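Local atomic coordinates of sorbitol dehydrogenase (Gluconobacter oxydans, PDB entry 5ITG), a protein that probably oxidises D-sorbitol to L-sorbose with NADP as the likely hydride acceptor, and belongs to the mannitol dehydrogenase family. Residues Leu437-Leu449 with Asp464-Glu476. Residues are numbered along the deposited sequence; the frame is centred on the assembly and turned at random.
Sequences LAKADDFESSLKL and DQKVIVLRKIIRE
Phe443 and Leu447, in the loop and 3-10 turn of Leu437-Leu449, meet the helix of Asp464-Glu476, the chains running in opposite senses: Phe443 CA lies 5.8 Å from Ile468 CA, and Leu447 CA is nearest Asp464 CA, at 7.4 Å. Leu447 points at the helix, while Phe443 reaches it with its ring, wedged among three helix side chains. Lys472 CG sits over one ring face, 3.8 Å from the centroid in a CH-pi contact, Arg471 CB approaches obliquely, and the Arg475 guanidinium is tilted 44° from the ring plane. Phe443 CG is anti to its carbonyl carbon (chi1 -61°), which brings the ring against Lys472 and Arg475. With an alanine here Lys472 would probably lose the ring it lies over, leaving a gap toward the Arg475 guanidinium. Arg475 NH1 makes a weak bond to Asp441 O (2.8 Å, 128°), which meets the guanidinium at its edge. Arg471 lays one guanidinium face against Phe443 CA, and its NH1 donates to a water (3.0 Å) that also bonds Asp442 OD1 and Ser446 N. Asp442 OD1 further accepts from Glu444 N and Ser445 N, an Asx turn that shapes the loop. Toward the segment's N-terminal end, Leu447 CD2 packs on Val467 CG1 (3.8 Å) and CD1 on Ile468 CG1 (3.9 Å). Glu411 salt-bridges Arg471 and Arg475, and Ser446 and Arg471 touch Leu410 and Ala407, so loop and helix 461-477 both rest on helix 400-412 in the helical C-terminal part.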
# COMPACT_ATOMS: atom_id res chain seq x y z
N LEU A 437 0.82 20.57 -25.30
CA LEU A 437 0.83 21.68 -24.35
C LEU A 437 2.03 21.57 -23.42
O LEU A 437 2.78 22.53 -23.23
CB LEU A 437 -0.45 21.66 -23.50
CG LEU A 437 -1.77 21.92 -24.23
CD1 LEU A 437 -2.93 21.73 -23.26
CD2 LEU A 437 -1.78 23.33 -24.80
N ALA A 438 2.22 20.38 -22.86
CA ALA A 438 3.31 20.11 -21.94
C ALA A 438 4.67 20.45 -22.53
O ALA A 438 5.57 20.88 -21.80
CB ALA A 438 3.29 18.65 -21.53
N LYS A 439 4.83 20.28 -23.83
CA LYS A 439 6.10 20.56 -24.48
C LYS A 439 6.19 21.93 -25.15
O LYS A 439 7.24 22.30 -25.66
CB LYS A 439 6.43 19.46 -25.50
CG LYS A 439 6.58 18.09 -24.86
CD LYS A 439 7.09 17.06 -25.86
CE LYS A 439 7.27 15.70 -25.19
NZ LYS A 439 8.26 15.76 -24.07
N ALA A 440 5.09 22.68 -25.14
CA ALA A 440 5.09 24.01 -25.73
C ALA A 440 6.28 24.80 -25.18
O ALA A 440 6.74 24.54 -24.06
CB ALA A 440 3.79 24.73 -25.42
N ASP A 441 6.79 25.75 -25.95
CA ASP A 441 7.92 26.55 -25.51
C ASP A 441 7.51 27.74 -24.67
O ASP A 441 8.35 28.37 -24.02
CB ASP A 441 8.76 27.02 -26.70
CG ASP A 441 9.53 25.90 -27.35
OD1 ASP A 441 10.17 25.12 -26.61
OD2 ASP A 441 9.49 25.79 -28.59
N ASP A 442 6.22 28.06 -24.67
CA ASP A 442 5.75 29.18 -23.87
C ASP A 442 5.72 28.74 -22.41
O ASP A 442 6.26 27.70 -22.06
CB ASP A 442 4.36 29.63 -24.32
CG ASP A 442 3.31 28.55 -24.16
OD1 ASP A 442 3.11 28.08 -23.02
OD2 ASP A 442 2.69 28.17 -25.18
N PHE A 443 5.08 29.54 -21.57
CA PHE A 443 5.00 29.24 -20.15
C PHE A 443 3.57 29.27 -19.64
O PHE A 443 3.35 29.25 -18.43
CB PHE A 443 5.83 30.26 -19.36
CG PHE A 443 7.29 30.26 -19.73
CD1 PHE A 443 8.13 29.25 -19.28
CD2 PHE A 443 7.82 31.28 -20.52
CE1 PHE A 443 9.48 29.26 -19.61
CE2 PHE A 443 9.16 31.29 -20.85
CZ PHE A 443 10.00 30.28 -20.40
N GLU A 444 2.60 29.32 -20.55
CA GLU A 444 1.19 29.39 -20.16
C GLU A 444 0.33 28.22 -20.60
O GLU A 444 -0.56 27.80 -19.88
CB GLU A 444 0.57 30.67 -20.73
CG GLU A 444 1.32 31.94 -20.37
CD GLU A 444 0.81 33.14 -21.14
OE1 GLU A 444 -0.40 33.44 -21.04
OE2 GLU A 444 1.62 33.78 -21.85
N SER A 445 0.61 27.69 -21.79
CA SER A 445 -0.17 26.59 -22.34
C SER A 445 -0.42 25.40 -21.43
O SER A 445 -1.56 24.98 -21.26
CB SER A 445 0.45 26.10 -23.65
OG SER A 445 0.44 27.13 -24.62
N SER A 446 0.64 24.85 -20.84
CA SER A 446 0.48 23.67 -19.99
C SER A 446 -0.30 23.88 -18.69
O SER A 446 -0.54 22.93 -17.96
CB SER A 446 1.85 23.01 -19.70
OG SER A 446 2.78 23.92 -19.17
N LEU A 447 -0.70 25.12 -18.42
CA LEU A 447 -1.50 25.38 -17.22
C LEU A 447 -2.87 24.75 -17.43
O LEU A 447 -3.61 24.50 -16.48
CB LEU A 447 -1.64 26.89 -16.98
CG LEU A 447 -0.42 27.61 -16.40
CD1 LEU A 447 -0.68 29.11 -16.36
CD2 LEU A 447 -0.15 27.09 -15.00
N LYS A 448 -3.20 24.48 -18.69
CA LYS A 448 -4.49 23.87 -19.02
C LYS A 448 -4.49 22.35 -18.88
O LYS A 448 -5.54 21.72 -19.06
CB LYS A 448 -4.89 24.25 -20.46
CG LYS A 448 -4.92 25.75 -20.71
CD LYS A 448 -5.17 26.07 -22.18
CE LYS A 448 -4.03 25.59 -23.07
NZ LYS A 448 -4.35 25.82 -24.51
N LEU A 449 -3.35 21.74 -18.55
CA LEU A 449 -3.31 20.28 -18.40
C LEU A 449 -4.32 19.85 -17.35
O LEU A 449 -4.63 20.61 -16.43
CB LEU A 449 -1.91 19.81 -18.00
CG LEU A 449 -0.82 19.91 -19.07
CD1 LEU A 449 0.55 19.62 -18.47
CD2 LEU A 449 -1.14 18.93 -20.20
N ASP A 464 -1.75 31.04 -10.91
CA ASP A 464 -1.24 30.83 -12.26
C ASP A 464 -0.15 31.83 -12.65
O ASP A 464 0.84 31.46 -13.29
CB ASP A 464 -2.39 30.84 -13.27
CG ASP A 464 -3.39 29.71 -13.04
OD1 ASP A 464 -2.98 28.65 -12.50
OD2 ASP A 464 -4.58 29.86 -13.39
N GLN A 465 -0.32 33.09 -12.26
CA GLN A 465 0.67 34.10 -12.57
C GLN A 465 2.00 33.78 -11.90
O GLN A 465 3.07 33.89 -12.51
CB GLN A 465 0.18 35.48 -12.13
CG GLN A 465 -0.79 36.13 -13.12
CD GLN A 465 -1.61 37.25 -12.50
OE1 GLN A 465 -1.07 38.14 -11.84
NE2 GLN A 465 -2.92 37.22 -12.71
N LYS A 466 1.94 33.37 -10.63
CA LYS A 466 3.14 33.02 -9.88
C LYS A 466 3.81 31.82 -10.53
O LYS A 466 5.04 31.76 -10.63
CB LYS A 466 2.78 32.69 -8.43
CG LYS A 466 3.95 32.23 -7.58
CD LYS A 466 4.93 33.36 -7.28
CE LYS A 466 5.99 32.90 -6.30
NZ LYS A 466 6.93 34.00 -5.92
N VAL A 467 3.01 30.86 -10.97
CA VAL A 467 3.54 29.66 -11.62
C VAL A 467 4.33 30.06 -12.86
O VAL A 467 5.43 29.54 -13.09
CB VAL A 467 2.40 28.69 -12.04
CG1 VAL A 467 2.95 27.59 -12.94
CG2 VAL A 467 1.76 28.06 -10.79
N ILE A 468 3.77 30.96 -13.65
CA ILE A 468 4.41 31.44 -14.87
C ILE A 468 5.75 32.09 -14.53
O ILE A 468 6.77 31.79 -15.16
CB ILE A 468 3.49 32.45 -15.60
CG1 ILE A 468 2.27 31.71 -16.16
CG2 ILE A 468 4.26 33.18 -16.69
CD1 ILE A 468 1.24 32.61 -16.81
N VAL A 469 5.75 32.96 -13.52
CA VAL A 469 6.96 33.63 -13.07
C VAL A 469 8.05 32.63 -12.69
O VAL A 469 9.22 32.81 -13.05
CB VAL A 469 6.66 34.56 -11.86
CG1 VAL A 469 7.96 34.97 -11.16
CG2 VAL A 469 5.92 35.80 -12.34
N LEU A 470 7.67 31.57 -11.97
CA LEU A 470 8.63 30.56 -11.53
C LEU A 470 9.13 29.67 -12.67
O LEU A 470 10.30 29.28 -12.68
CB LEU A 470 8.02 29.70 -10.41
CG LEU A 470 7.64 30.50 -9.16
CD1 LEU A 470 7.00 29.60 -8.12
CD2 LEU A 470 8.88 31.18 -8.59
N ARG A 471 8.25 29.33 -13.61
CA ARG A 471 8.65 28.50 -14.74
C ARG A 471 9.73 29.25 -15.50
O ARG A 471 10.70 28.67 -15.97
CB ARG A 471 7.47 28.23 -15.69
CG ARG A 471 6.42 27.25 -15.18
CD ARG A 471 5.47 26.84 -16.30
NE ARG A 471 6.17 26.10 -17.34
CZ ARG A 471 5.61 25.66 -18.47
NH1 ARG A 471 4.33 25.90 -18.73
NH2 ARG A 471 6.34 24.98 -19.35
N LYS A 472 9.54 30.56 -15.62
CA LYS A 472 10.50 31.40 -16.32
C LYS A 472 11.86 31.37 -15.64
O LYS A 472 12.89 31.22 -16.30
CB LYS A 472 9.98 32.84 -16.40
CG LYS A 472 8.93 33.05 -17.49
CD LYS A 472 8.26 34.41 -17.36
CE LYS A 472 7.61 34.85 -18.67
NZ LYS A 472 6.58 33.89 -19.17
N ILE A 473 11.86 31.47 -14.32
CA ILE A 473 13.10 31.44 -13.55
C ILE A 473 13.76 30.06 -13.68
O ILE A 473 14.97 29.96 -13.89
CB ILE A 473 12.84 31.74 -12.07
CG1 ILE A 473 12.35 33.19 -11.93
CG2 ILE A 473 14.12 31.50 -11.25
CD1 ILE A 473 11.95 33.57 -10.52
N ILE A 474 12.96 29.01 -13.55
CA ILE A 474 13.46 27.64 -13.66
C ILE A 474 14.13 27.38 -15.00
O ILE A 474 15.18 26.74 -15.06
CB ILE A 474 12.33 26.59 -13.51
CG1 ILE A 474 11.81 26.57 -12.07
CG2 ILE A 474 12.85 25.22 -13.91
CD1 ILE A 474 10.68 25.59 -11.86
N ARG A 475 13.53 27.86 -16.08
CA ARG A 475 14.10 27.61 -17.39
C ARG A 475 15.39 28.40 -17.64
O ARG A 475 16.30 27.90 -18.30
CB ARG A 475 13.10 27.91 -18.50
CG ARG A 475 13.54 27.35 -19.84
CD ARG A 475 12.42 27.36 -20.84
NE ARG A 475 11.25 26.64 -20.35
CZ ARG A 475 10.13 26.52 -21.05
NH1 ARG A 475 10.04 27.07 -22.25
NH2 ARG A 475 9.09 25.89 -20.54
N GLU A 476 15.47 29.61 -17.12
CA GLU A 476 16.65 30.43 -17.34
C GLU A 476 17.77 30.21 -16.33
O GLU A 476 18.93 30.06 -16.72
CB GLU A 476 16.25 31.91 -17.36
CG GLU A 476 17.42 32.87 -17.49
CD GLU A 476 16.98 34.29 -17.78
OE1 GLU A 476 16.37 34.52 -18.85
OE2 GLU A 476 17.24 35.18 -16.94
O HOH W 1 3.50 25.60 -21.59
O HOH W 2 -3.79 25.82 -13.87